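Local coordinates for tryptophan halogenase superfamily (Brevundimonas sp. BAL3, PDB 6FRL), which probably brominates, and less readily chlorinates, an aromatic substrate with the help of reduced flavin, as a flavin-dependent halogenase related to the tryptophan halogenases, at residues D395-H400 and S449-Y454; T423-K427 and V438-E443. All coordinates share one frame; numbering follows the deposited sequence.

Contact 1 of 2, residues D395-H400 and S449-Y454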
loop_
_atom_site.group_PDB
_atom_site.type_symbol
_atom_site.label_atom_id
_atom_site.label_comp_id
_atom_site.label_asym_id
_atom_site.label_seq_id
_atom_site.Cartn_x
_atom_site.Cartn_y
_atom_site.Cartn_z
ATOM N N ASP B 395 -0.432 14.627 -10.819
ATOM C CA ASP B 395 0.636 15.183 -9.977
ATOM C C ASP B 395 2.030 14.770 -10.430
ATOM O O ASP B 395 2.925 15.601 -10.463
ATOM C CB ASP B 395 0.433 14.789 -8.506
ATOM C CG ASP B 395 -0.757 15.490 -7.873
ATOM O OD1 ASP B 395 -1.473 16.246 -8.573
ATOM O OD2 ASP B 395 -0.981 15.266 -6.673
ATOM N N PHE B 396 2.229 13.500 -10.777
ATOM C CA PHE B 396 3.519 13.098 -11.339
ATOM C C PHE B 396 3.834 13.867 -12.615
ATOM O O PHE B 396 4.966 14.329 -12.777
ATOM C CB PHE B 396 3.561 11.575 -11.580
ATOM C CG PHE B 396 4.923 11.035 -11.930
ATOM C CD1 PHE B 396 5.993 11.205 -11.057
ATOM C CD2 PHE B 396 5.124 10.296 -13.095
ATOM C CE1 PHE B 396 7.262 10.681 -11.369
ATOM C CE2 PHE B 396 6.376 9.777 -13.405
ATOM C CZ PHE B 396 7.451 9.978 -12.533
ATOM N N ILE B 397 2.838 14.017 -13.510
ATOM C CA ILE B 397 3.040 14.779 -14.765
ATOM C C ILE B 397 3.379 16.263 -14.477
ATOM O O ILE B 397 4.336 16.804 -15.007
ATOM C CB ILE B 397 1.828 14.642 -15.730
ATOM C CG1 ILE B 397 1.787 13.201 -16.265
ATOM C CG2 ILE B 397 1.939 15.634 -16.888
ATOM C CD1 ILE B 397 0.483 12.780 -16.894
ATOM N N ILE B 398 2.595 16.893 -13.611
ATOM C CA ILE B 398 2.837 18.272 -13.192
ATOM C C ILE B 398 4.301 18.522 -12.747
ATOM O O ILE B 398 4.940 19.498 -13.192
ATOM C CB ILE B 398 1.862 18.665 -12.053
ATOM C CG1 ILE B 398 0.458 18.840 -12.627
ATOM C CG2 ILE B 398 2.314 19.968 -11.375
ATOM C CD1 ILE B 398 -0.630 18.926 -11.588
ATOM N N LEU B 399 4.815 17.637 -11.886
ATOM C CA LEU B 399 6.174 17.750 -11.351
ATOM C C LEU B 399 7.222 18.011 -12.419
ATOM O O LEU B 399 8.152 18.794 -12.171
ATOM C CB LEU B 399 6.575 16.493 -10.533
ATOM C CG LEU B 399 7.905 16.582 -9.777
ATOM C CD1 LEU B 399 7.857 17.651 -8.703
ATOM C CD2 LEU B 399 8.305 15.263 -9.175
ATOM N N HIS B 400 7.087 17.351 -13.575
ATOM C CA HIS B 400 8.060 17.459 -14.665
ATOM C C HIS B 400 8.174 18.945 -15.147
ATOM O O HIS B 400 9.279 19.480 -15.410
ATOM C CB HIS B 400 7.674 16.567 -15.849
ATOM C CG HIS B 400 7.767 15.080 -15.608
ATOM N ND1 HIS B 400 6.910 14.399 -14.768
ATOM C CD2 HIS B 400 8.553 14.126 -16.191
ATOM C CE1 HIS B 400 7.181 13.102 -14.815
ATOM N NE2 HIS B 400 8.173 12.910 -15.670
ATOM N N SER B 449 10.491 6.065 -9.163
ATOM C CA SER B 449 10.164 6.920 -10.292
ATOM C C SER B 449 10.181 8.391 -9.916
ATOM O O SER B 449 10.526 9.234 -10.744
ATOM C CB SER B 449 8.814 6.513 -10.890
ATOM O OG SER B 449 8.980 5.300 -11.601
ATOM N N TRP B 450 9.779 8.693 -8.684
ATOM C CA TRP B 450 9.813 10.070 -8.154
ATOM C C TRP B 450 11.266 10.541 -8.009
ATOM O O TRP B 450 11.620 11.653 -8.422
ATOM C CB TRP B 450 9.029 10.156 -6.809
ATOM C CG TRP B 450 7.551 10.046 -7.040
ATOM C CD1 TRP B 450 6.832 8.900 -7.159
ATOM C CD2 TRP B 450 6.628 11.120 -7.263
ATOM N NE1 TRP B 450 5.512 9.183 -7.416
ATOM C CE2 TRP B 450 5.362 10.540 -7.501
ATOM C CE3 TRP B 450 6.751 12.521 -7.304
ATOM C CZ2 TRP B 450 4.221 11.306 -7.768
ATOM C CZ3 TRP B 450 5.612 13.285 -7.551
ATOM C CH2 TRP B 450 4.367 12.675 -7.777
ATOM N N LEU B 451 12.090 9.653 -7.431
ATOM C CA LEU B 451 13.546 9.812 -7.351
ATOM C C LEU B 451 14.179 10.144 -8.694
ATOM O O LEU B 451 14.997 11.050 -8.771
ATOM C CB LEU B 451 14.197 8.568 -6.775
ATOM C CG LEU B 451 15.707 8.584 -6.505
ATOM C CD1 LEU B 451 16.163 9.811 -5.720
ATOM C CD2 LEU B 451 16.124 7.329 -5.735
ATOM N N ALA B 452 13.787 9.430 -9.751
ATOM C CA ALA B 452 14.345 9.671 -11.097
ATOM C C ALA B 452 14.065 11.095 -11.581
ATOM O O ALA B 452 14.899 11.728 -12.247
ATOM C CB ALA B 452 13.802 8.662 -12.100
ATOM N N ILE B 453 12.877 11.594 -11.256
ATOM C CA ILE B 453 12.512 12.941 -11.664
ATOM C C ILE B 453 13.221 13.986 -10.777
ATOM O O ILE B 453 13.802 14.954 -11.299
ATOM C CB ILE B 453 10.980 13.109 -11.692
ATOM C CG1 ILE B 453 10.334 12.037 -12.626
ATOM C CG2 ILE B 453 10.595 14.531 -12.115
ATOM C CD1 ILE B 453 10.948 11.875 -14.009
ATOM N N TYR B 454 13.234 13.766 -9.454
ATOM C CA TYR B 454 13.938 14.701 -8.571
ATOM C C TYR B 454 15.395 14.833 -9.027
ATOM O O TYR B 454 15.872 15.948 -9.268
ATOM C CB TYR B 454 13.853 14.298 -7.094
ATOM C CG TYR B 454 12.462 14.403 -6.467
ATOM C CD1 TYR B 454 11.706 15.550 -6.583
ATOM C CD2 TYR B 454 11.924 13.343 -5.716
ATOM C CE1 TYR B 454 10.439 15.645 -5.982
ATOM C CE2 TYR B 454 10.673 13.415 -5.125
ATOM C CZ TYR B 454 9.928 14.566 -5.261
ATOM O OH TYR B 454 8.688 14.677 -4.667
#
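Phe396 and Leu399 mesh with Trp450 and Ile453 in a buried, apolar helix-helix contact within the helical part of the halogenase fold. The axes of the two short segments lie 10.8 Å apart and run almost parallel, at 14°, a separation that leaves room for aromatic side chains between them. Phe396 leaves its helix with CG anti to the backbone N (chi1 -170°), which turns the edge of its ring toward one face of the indole: CD1 sits over that face of Trp450, 3.7 Å from Trp450 CE2, in an edge-to-face pair with planes at 61°. The far end of the same ring, CZ, lies 3.5 Å from Ile453 CG1. Leu399 puts one methyl, CD2, 3.7 Å from Trp450 CE3; a branched leucine lets this methyl pack against the indole, Ile453 CG2 and Tyr454 CE1 together. His400 ND1 donates to Phe396 O one turn back, at 2.8 Å, which helps fix its imidazole while Ile453 CD1 packs against NE2; that nitrogen is hydrogen-bonded to Glu351. Trp450 NE1 is satisfied by Phe445 O. Helix 422-434 packs on both helices through Leu424, which meets Ile398 and Trp450, while strand 99-103 meets Ile453 through Phe100.

Contact 2 of 2, residues T423-K427 and V438-E443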
loop_
_atom_site.group_PDB
_atom_site.type_symbol
_atom_site.label_atom_id
_atom_site.label_comp_id
_atom_site.label_asym_id
_atom_site.label_seq_id
_atom_site.Cartn_x
_atom_site.Cartn_y
_atom_site.Cartn_z
ATOM N N THR B 423 -1.424 18.296 -2.719
ATOM C CA THR B 423 -0.859 16.924 -2.658
ATOM C C THR B 423 0.612 16.851 -3.159
ATOM O O THR B 423 1.444 16.168 -2.549
ATOM C CB THR B 423 -1.722 15.949 -3.476
ATOM O OG1 THR B 423 -2.099 16.582 -4.687
ATOM C CG2 THR B 423 -2.984 15.587 -2.719
ATOM N N LEU B 424 0.908 17.591 -4.231
ATOM C CA LEU B 424 2.246 17.714 -4.779
ATOM C C LEU B 424 3.159 18.657 -3.984
ATOM O O LEU B 424 4.387 18.421 -3.923
ATOM C CB LEU B 424 2.184 18.184 -6.233
ATOM C CG LEU B 424 3.525 18.245 -6.971
ATOM C CD1 LEU B 424 4.230 16.878 -6.952
ATOM C CD2 LEU B 424 3.277 18.707 -8.397
ATOM N N GLU B 425 2.588 19.729 -3.423
ATOM C CA GLU B 425 3.346 20.636 -2.535
ATOM C C GLU B 425 3.927 19.847 -1.372
ATOM O O GLU B 425 5.097 20.004 -1.043
ATOM C CB GLU B 425 2.485 21.793 -1.999
ATOM C CG GLU B 425 2.292 22.955 -2.978
ATOM C CD GLU B 425 1.308 24.039 -2.477
ATOM O OE1 GLU B 425 0.697 23.878 -1.380
ATOM O OE2 GLU B 425 1.133 25.058 -3.201
ATOM N N ARG B 426 3.106 18.992 -0.779
ATOM C CA ARG B 426 3.530 18.184 0.360
ATOM C C ARG B 426 4.642 17.197 0.014
ATOM O O ARG B 426 5.560 17.021 0.818
ATOM C CB ARG B 426 2.350 17.397 0.941
ATOM C CG ARG B 426 1.393 18.230 1.770
ATOM C CD ARG B 426 0.228 17.362 2.179
ATOM N NE ARG B 426 0.719 16.165 2.894
ATOM C CZ ARG B 426 0.006 15.067 3.151
ATOM N NH1 ARG B 426 -1.269 14.953 2.752
ATOM N NH2 ARG B 426 0.579 14.075 3.823
ATOM N N LYS B 427 4.544 16.566 -1.163
ATOM C CA LYS B 427 5.584 15.666 -1.657
ATOM C C LYS B 427 6.906 16.383 -1.824
ATOM O O LYS B 427 7.920 15.917 -1.312
ATOM C CB LYS B 427 5.202 15.018 -3.002
ATOM C CG LYS B 427 4.423 13.725 -2.885
ATOM C CD LYS B 427 4.016 13.166 -4.242
ATOM C CE LYS B 427 4.146 11.651 -4.297
ATOM N NZ LYS B 427 2.982 10.994 -3.709
ATOM N N VAL B 438 6.194 10.928 0.334
ATOM C CA VAL B 438 4.819 10.906 0.808
ATOM C C VAL B 438 4.105 9.873 -0.063
ATOM O O VAL B 438 4.228 9.877 -1.301
ATOM C CB VAL B 438 4.142 12.304 0.682
ATOM C CG1 VAL B 438 2.664 12.224 1.039
ATOM C CG2 VAL B 438 4.873 13.325 1.541
ATOM N N ARG B 439 3.384 8.978 0.582
ATOM C CA ARG B 439 2.719 7.898 -0.128
ATOM C C ARG B 439 1.212 8.028 0.058
ATOM O O ARG B 439 0.691 7.990 1.179
ATOM C CB ARG B 439 3.247 6.546 0.356
ATOM C CG ARG B 439 4.659 6.256 -0.175
ATOM C CD ARG B 439 5.226 4.896 0.256
ATOM N NE ARG B 439 6.680 4.981 0.494
ATOM C CZ ARG B 439 7.563 3.979 0.380
ATOM N NH1 ARG B 439 7.180 2.749 0.029
ATOM N NH2 ARG B 439 8.857 4.217 0.614
ATOM N N TYR B 440 0.527 8.238 -1.055
ATOM C CA TYR B 440 -0.917 8.218 -1.079
ATOM C C TYR B 440 -1.381 6.865 -1.621
ATOM O O TYR B 440 -0.575 6.027 -2.062
ATOM C CB TYR B 440 -1.421 9.379 -1.927
ATOM C CG TYR B 440 -0.967 10.772 -1.477
ATOM C CD1 TYR B 440 -1.386 11.322 -0.259
ATOM C CD2 TYR B 440 -0.120 11.552 -2.281
ATOM C CE1 TYR B 440 -0.974 12.596 0.148
ATOM C CE2 TYR B 440 0.278 12.842 -1.894
ATOM C CZ TYR B 440 -0.156 13.356 -0.673
ATOM O OH TYR B 440 0.257 14.615 -0.288
ATOM N N ARG B 441 -2.680 6.626 -1.578
ATOM C CA ARG B 441 -3.251 5.387 -2.156
ATOM C C ARG B 441 -3.306 5.579 -3.673
ATOM O O ARG B 441 -3.467 6.724 -4.175
ATOM C CB ARG B 441 -4.669 5.080 -1.630
ATOM C CG ARG B 441 -4.833 5.091 -0.115
ATOM C CD ARG B 441 -6.305 5.092 0.311
ATOM N NE ARG B 441 -7.038 6.339 -0.001
ATOM C CZ ARG B 441 -8.348 6.425 -0.304
ATOM N NH1 ARG B 441 -9.125 5.340 -0.357
ATOM N NH2 ARG B 441 -8.896 7.612 -0.569
ATOM N N TRP B 442 -3.159 4.465 -4.385
ATOM C CA TRP B 442 -3.444 4.377 -5.833
ATOM C C TRP B 442 -2.409 5.049 -6.750
ATOM O O TRP B 442 -2.727 5.450 -7.874
ATOM C CB TRP B 442 -4.891 4.849 -6.137
ATOM C CG TRP B 442 -5.905 4.120 -5.292
ATOM C CD1 TRP B 442 -6.707 4.637 -4.303
ATOM C CD2 TRP B 442 -6.187 2.729 -5.351
ATOM N NE1 TRP B 442 -7.491 3.641 -3.764
ATOM C CE2 TRP B 442 -7.184 2.460 -4.382
ATOM C CE3 TRP B 442 -5.698 1.671 -6.147
ATOM C CZ2 TRP B 442 -7.687 1.180 -4.168
ATOM C CZ3 TRP B 442 -6.208 0.388 -5.952
ATOM C CH2 TRP B 442 -7.197 0.153 -4.968
ATOM N N GLU B 443 -1.165 5.122 -6.279
ATOM C CA GLU B 443 -0.043 5.636 -7.065
ATOM C C GLU B 443 0.300 4.627 -8.172
ATOM O O GLU B 443 0.555 3.465 -7.899
ATOM C CB GLU B 443 1.217 5.785 -6.193
ATOM C CG GLU B 443 1.142 6.712 -4.986
ATOM C CD GLU B 443 1.484 8.173 -5.270
ATOM O OE1 GLU B 443 1.538 8.913 -4.285
ATOM O OE2 GLU B 443 1.697 8.594 -6.431
HETATM O O HOH W 1 8.092 13.315 -0.835
#
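Lys427 sets out with CG beside its own backbone N (chi1 -88°) and bends at its last two torsions, bringing NZ to the loop, while Glu443 folds at chi2 (-88°) to meet it from the opposite direction. Lys427 NZ and Glu443 OE1 form a salt bridge of 2.6 Å, on the syn side of the carboxylate. The same ammonium donates to Val438 O at 2.9 Å, approaching well off the plane of that carbonyl. A long, flexible lysine suits this double task, and its aliphatic part is used too: CG packs 3.8 Å from Val438 CB. Tyr440 OH donates to Thr423 O at 3.0 Å, using a lone pair in the plane of the carbonyl; the same carbonyl also takes a weak helical bond from Lys427 N. The Tyr440 hydroxyl also lies over one face of the Arg426 guanidinium, toward its rim, with the two planes nearly perpendicular and the angle too poor for a hydrogen bond. Val438 CG1 covers part of a face of the phenol ring. A water bridges the backbones, donating to Lys427 O at 2.7 Å and accepting from Val438 N. Arg426 makes long, weak ion pairs with Glu381 and Asp384 of the second subunit, and Val438 packs on that Glu381. Here an irregular chain leading to helix 447-456 is fastened to helix 422-434 by polar bonds together with apolar packing, a helix-loop-helix connection at the subunit interface.

Overall arrangement
The two contacts adjoin, their centres 11 Å apart and on the same side of the chain's centre. Contact 2 falls within the chain between the halves of contact 1; helix 422-434 and the loop after it form the last part of the connection to helix 447-456. Asp395 of contact 1 joins Thr423 of contact 2 by a probable hydrogen bond, OD2 to OG1 at 2.6 Å. Trp450 is shared: beyond its Phe396 partner it makes a cation-pi contact with Lys427, whose CE lies 3.5 Å from Trp450 CZ2. Ile398 CG2 and Leu424 CD2, 3.4 Å apart, extend the apolar core. A glycerol, probably from the crystallisation liquor, lies about 4 Å from the side chain of Tyr440 in contact 2.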